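PDB 4G7X: TolA protein from Vibrio cholerae, which probably acts through its C-terminal domain as a periplasmic part of the Tol-Pal system, which links the inner and outer membranes of the cell envelope. Local coordinates for residues A38-Q41 / Q42-T45; G49-G52 / A53-Q57. All blocks are in the same frame, centred on the assembly; numbering follows the deposited sequence.

How the contacts relate
As a worked example of how one helix can serve two settings, helix 38-62 carries both contacts in series, contact 1 ending before contact 2 begins. Contact 1, residues 38-45, is the opening run of turns near the N terminus; contact 2, residues 49-57, follows with its centre about 17 Å from that of contact 1. Each closes only single helical turns, i to i+3 and i to i+4, so neither nests in nor crosses the other. What differs is the surroundings: contact 1 lies at the surface and leans on the start of helix 122-128, whereas contact 2 sits nearer the middle of the domain, against Leu128 at the end of that helix and strands 115-116 and 130-135.

Contact 1. Residues A38-Q41 / Q42-T45; sequences AARQ and QFVT
Four successive i to i+4 backbone hydrogen bonds join Ala38, Ala39, Arg40 and Gln41 to Gln42, Phe43, Val44 and Thr45, that from Val44 N to Arg40 O being 2.9 Å long. On this frame Arg40 and Phe43 run side by side and point the same way. CD2 of Phe43 lies over one face of the Arg40 guanidinium, offset toward its rim, the two planes 30° apart; NH1 of Arg40 comes within 3.3 Å of CD2 of Phe43, and CZ of Arg40 within 3.6 Å of the same carbon. Both side chains set CG anti to the backbone N (chi1 -170° in Arg40, 176° in Phe43), a similar start that sends them off in the same direction.

This is the first part of helix 38-62 in the TolA C-terminal domain, and the pair faces the start of helix 122-128: Arg40 NE makes a salt bridge to Asp123, while Phe43 and Val44 rest on Val124. Elsewhere on the helix, Gln41 O accepts two hydrogen bonds, from Thr45 N at 3.0 Å and from Thr45 OG1 at 2.9 Å. They arrive from opposite faces of the carbonyl plane, the first torsion of Thr45 placing OG1 beside its own backbone N, back toward the preceding turn.

Contact 2. Residues G49-G52 / A53-Q57; sequences GRYG and AIYTQ
Tyr51 and Ile54 lie alongside each other on helix 38-62, pointing the same way, with CD1 of the tyrosine 4.2 Å from CD1 of the isoleucine. Extended at chi2 (166°), Ile54 also carries its CD1 to within 4.0 Å of Arg50 NH1, the arginine being held at NE by a salt bridge to Glu47. Tyr51 meets Tyr55 at a slant, CB of Tyr51 4.2 Å from CZ of Tyr55. Tyr51 O accepts a hydrogen bond from Tyr55 N at 2.8 Å, and the same oxygen sits over one face of the Tyr55 ring, toward its rim, 3.2 Å from CG.

Gly52 contributes through its backbone. Its oxygen accepts hydrogen bonds from Thr56 N at 3.0 Å and Thr56 OG1 at 2.8 Å from opposite faces of the carbonyl plane, the hydroxyl standing 35° out of it.

The aromatic side of the helix settles into the domain: Tyr51 and Tyr55 both pack on Leu128 of helix 122-128, Tyr51 and Ile54 on Pro116 of strand 115-116, and Tyr55 meets Phe115 edge-to-face. Within this apolar setting the hydroxyl of the buried Tyr55 finds a partner inside the domain, a hydrogen bond to Pro116 O that probably helps hold the ring's orientation.

Contact 1. Residues A38-Q41 / Q42-T45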
loop_
_atom_site.group_PDB
_atom_site.type_symbol
_atom_site.label_atom_id
_atom_site.label_comp_id
_atom_site.label_asym_id
_atom_site.label_seq_id
_atom_site.Cartn_x
_atom_site.Cartn_y
_atom_site.Cartn_z
ATOM N N ALA B 38 4.556 -19.192 25.944
ATOM C CA ALA B 38 3.171 -18.728 25.972
ATOM C C ALA B 38 3.066 -17.244 26.298
ATOM O O ALA B 38 2.215 -16.548 25.748
ATOM C CB ALA B 38 2.354 -19.547 26.957
ATOM N N ALA B 39 3.936 -16.761 27.183
ATOM C CA ALA B 39 3.911 -15.362 27.591
ATOM C C ALA B 39 4.199 -14.439 26.410
ATOM O O ALA B 39 3.560 -13.392 26.264
ATOM C CB ALA B 39 4.902 -15.114 28.718
ATOM N N ARG B 40 5.158 -14.833 25.574
ATOM C CA ARG B 40 5.504 -14.047 24.392
ATOM C C ARG B 40 4.364 -14.053 23.380
ATOM O O ARG B 40 4.056 -13.018 22.787
ATOM C CB ARG B 40 6.807 -14.536 23.752
ATOM C CG ARG B 40 7.353 -13.607 22.672
ATOM C CD ARG B 40 7.705 -12.237 23.230
ATOM N NE ARG B 40 8.081 -11.297 22.174
ATOM C CZ ARG B 40 8.377 -10.015 22.374
ATOM N NH1 ARG B 40 8.348 -9.497 23.595
ATOM N NH2 ARG B 40 8.711 -9.245 21.344
ATOM N N GLN B 41 3.726 -15.208 23.204
ATOM C CA GLN B 41 2.554 -15.306 22.329
ATOM C C GLN B 41 1.439 -14.355 22.760
ATOM O O GLN B 41 0.799 -13.728 21.917
ATOM C CB GLN B 41 2.040 -16.743 22.249
ATOM C CG GLN B 41 2.980 -17.690 21.521
ATOM C CD GLN B 41 2.352 -19.036 21.212
ATOM O OE1 GLN B 41 1.188 -19.291 21.539
ATOM N NE2 GLN B 41 3.123 -19.913 20.581
ATOM N N GLN B 42 1.219 -14.246 24.071
ATOM C CA GLN B 42 0.230 -13.315 24.618
ATOM C C GLN B 42 0.582 -11.867 24.292
ATOM O O GLN B 42 -0.284 -11.085 23.902
ATOM C CB GLN B 42 0.086 -13.498 26.130
ATOM C CG GLN B 42 -0.550 -14.826 26.502
ATOM C CD GLN B 42 -0.830 -14.971 27.983
ATOM O OE1 GLN B 42 -0.378 -14.173 28.807
ATOM N NE2 GLN B 42 -1.592 -16.005 28.329
ATOM N N PHE B 43 1.857 -11.524 24.445
ATOM C CA PHE B 43 2.328 -10.176 24.148
ATOM C C PHE B 43 2.144 -9.838 22.671
ATOM O O PHE B 43 1.653 -8.760 22.337
ATOM C CB PHE B 43 3.786 -9.998 24.574
ATOM C CG PHE B 43 4.363 -8.656 24.216
ATOM C CD1 PHE B 43 4.042 -7.524 24.958
ATOM C CD2 PHE B 43 5.229 -8.525 23.134
ATOM C CE1 PHE B 43 4.575 -6.283 24.628
ATOM C CE2 PHE B 43 5.764 -7.290 22.801
ATOM C CZ PHE B 43 5.438 -6.170 23.550
ATOM N N VAL B 44 2.520 -10.766 21.797
ATOM C CA VAL B 44 2.382 -10.560 20.352
ATOM C C VAL B 44 0.913 -10.377 19.965
ATOM O O VAL B 44 0.575 -9.452 19.234
ATOM C CB VAL B 44 3.051 -11.696 19.541
ATOM C CG1 VAL B 44 2.771 -11.544 18.051
ATOM C CG2 VAL B 44 4.554 -11.715 19.790
ATOM N N THR B 45 0.041 -11.235 20.485
ATOM C CA THR B 45 -1.390 -11.138 20.202
ATOM C C THR B 45 -1.947 -9.779 20.652
ATOM O O THR B 45 -2.698 -9.131 19.916
ATOM C CB THR B 45 -2.157 -12.313 20.843
ATOM O OG1 THR B 45 -1.658 -13.544 20.301
ATOM C CG2 THR B 45 -3.658 -12.225 20.568
#

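Contact 2. Residues G49-G52 / A53-Q57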
loop_
_atom_site.group_PDB
_atom_site.type_symbol
_atom_site.label_atom_id
_atom_site.label_comp_id
_atom_site.label_asym_id
_atom_site.label_seq_id
_atom_site.Cartn_x
_atom_site.Cartn_y
_atom_site.Cartn_z
ATOM N N GLY B 49 -3.305 -6.533 18.167
ATOM C CA GLY B 49 -4.578 -5.862 18.409
ATOM C C GLY B 49 -4.407 -4.359 18.550
ATOM O O GLY B 49 -5.172 -3.586 17.966
ATOM N N ARG B 50 -3.390 -3.950 19.307
ATOM C CA ARG B 50 -3.141 -2.534 19.583
ATOM C C ARG B 50 -2.749 -1.766 18.320
ATOM O O ARG B 50 -3.326 -0.715 18.026
ATOM C CB ARG B 50 -2.079 -2.366 20.678
ATOM C CG ARG B 50 -1.992 -0.950 21.228
ATOM C CD ARG B 50 -1.084 -0.843 22.443
ATOM N NE ARG B 50 0.323 -1.092 22.132
ATOM C CZ ARG B 50 1.163 -0.197 21.619
ATOM N NH1 ARG B 50 0.754 1.035 21.326
ATOM N NH2 ARG B 50 2.422 -0.539 21.383
ATOM N N TYR B 51 -1.783 -2.298 17.574
ATOM C CA TYR B 51 -1.365 -1.663 16.324
ATOM C C TYR B 51 -2.429 -1.756 15.239
ATOM O O TYR B 51 -2.609 -0.812 14.471
ATOM C CB TYR B 51 -0.012 -2.199 15.848
ATOM C CG TYR B 51 1.150 -1.571 16.582
ATOM C CD1 TYR B 51 1.698 -0.361 16.155
ATOM C CD2 TYR B 51 1.690 -2.173 17.718
ATOM C CE1 TYR B 51 2.753 0.230 16.834
ATOM C CE2 TYR B 51 2.749 -1.596 18.398
ATOM C CZ TYR B 51 3.276 -0.396 17.954
ATOM O OH TYR B 51 4.324 0.182 18.633
ATOM N N GLY B 52 -3.144 -2.877 15.191
ATOM C CA GLY B 52 -4.293 -3.016 14.292
ATOM C C GLY B 52 -5.283 -1.875 14.467
ATOM O O GLY B 52 -5.761 -1.300 13.487
ATOM N N ALA B 53 -5.595 -1.553 15.721
ATOM C CA ALA B 53 -6.492 -0.443 16.035
ATOM C C ALA B 53 -5.906 0.911 15.624
ATOM O O ALA B 53 -6.628 1.773 15.122
ATOM C CB ALA B 53 -6.846 -0.452 17.515
ATOM N N ILE B 54 -4.601 1.093 15.833
ATOM C CA ILE B 54 -3.913 2.310 15.397
ATOM C C ILE B 54 -4.034 2.469 13.878
ATOM O O ILE B 54 -4.381 3.551 13.389
ATOM C CB ILE B 54 -2.433 2.333 15.852
ATOM C CG1 ILE B 54 -2.351 2.523 17.376
ATOM C CG2 ILE B 54 -1.658 3.436 15.138
ATOM C CD1 ILE B 54 -0.991 2.233 17.983
ATOM N N TYR B 55 -3.779 1.388 13.143
ATOM C CA TYR B 55 -3.850 1.414 11.677
ATOM C C TYR B 55 -5.252 1.724 11.167
ATOM O O TYR B 55 -5.418 2.500 10.224
ATOM C CB TYR B 55 -3.366 0.095 11.066
ATOM C CG TYR B 55 -1.935 -0.299 11.374
ATOM C CD1 TYR B 55 -1.016 0.618 11.891
ATOM C CD2 TYR B 55 -1.496 -1.591 11.109
ATOM C CE1 TYR B 55 0.287 0.238 12.166
ATOM C CE2 TYR B 55 -0.191 -1.974 11.367
ATOM C CZ TYR B 55 0.694 -1.058 11.894
ATOM O OH TYR B 55 1.985 -1.446 12.153
ATOM N N THR B 56 -6.253 1.115 11.797
ATOM C CA THR B 56 -7.650 1.300 11.420
ATOM C C THR B 56 -8.078 2.758 11.632
ATOM O O THR B 56 -8.784 3.331 10.796
ATOM C CB THR B 56 -8.564 0.317 12.189
ATOM O OG1 THR B 56 -8.103 -1.029 11.994
ATOM C CG2 THR B 56 -9.994 0.419 11.699
ATOM N N GLN B 57 -7.617 3.361 12.727
ATOM C CA GLN B 57 -7.873 4.776 13.005
ATOM C C GLN B 57 -7.210 5.690 11.973
ATOM O O GLN B 57 -7.822 6.656 11.514
ATOM C CB GLN B 57 -7.438 5.138 14.434
ATOM C CG GLN B 57 -7.429 6.630 14.764
ATOM C CD GLN B 57 -8.810 7.262 14.813
ATOM O OE1 GLN B 57 -9.823 6.580 14.968
ATOM N NE2 GLN B 57 -8.854 8.583 14.687
#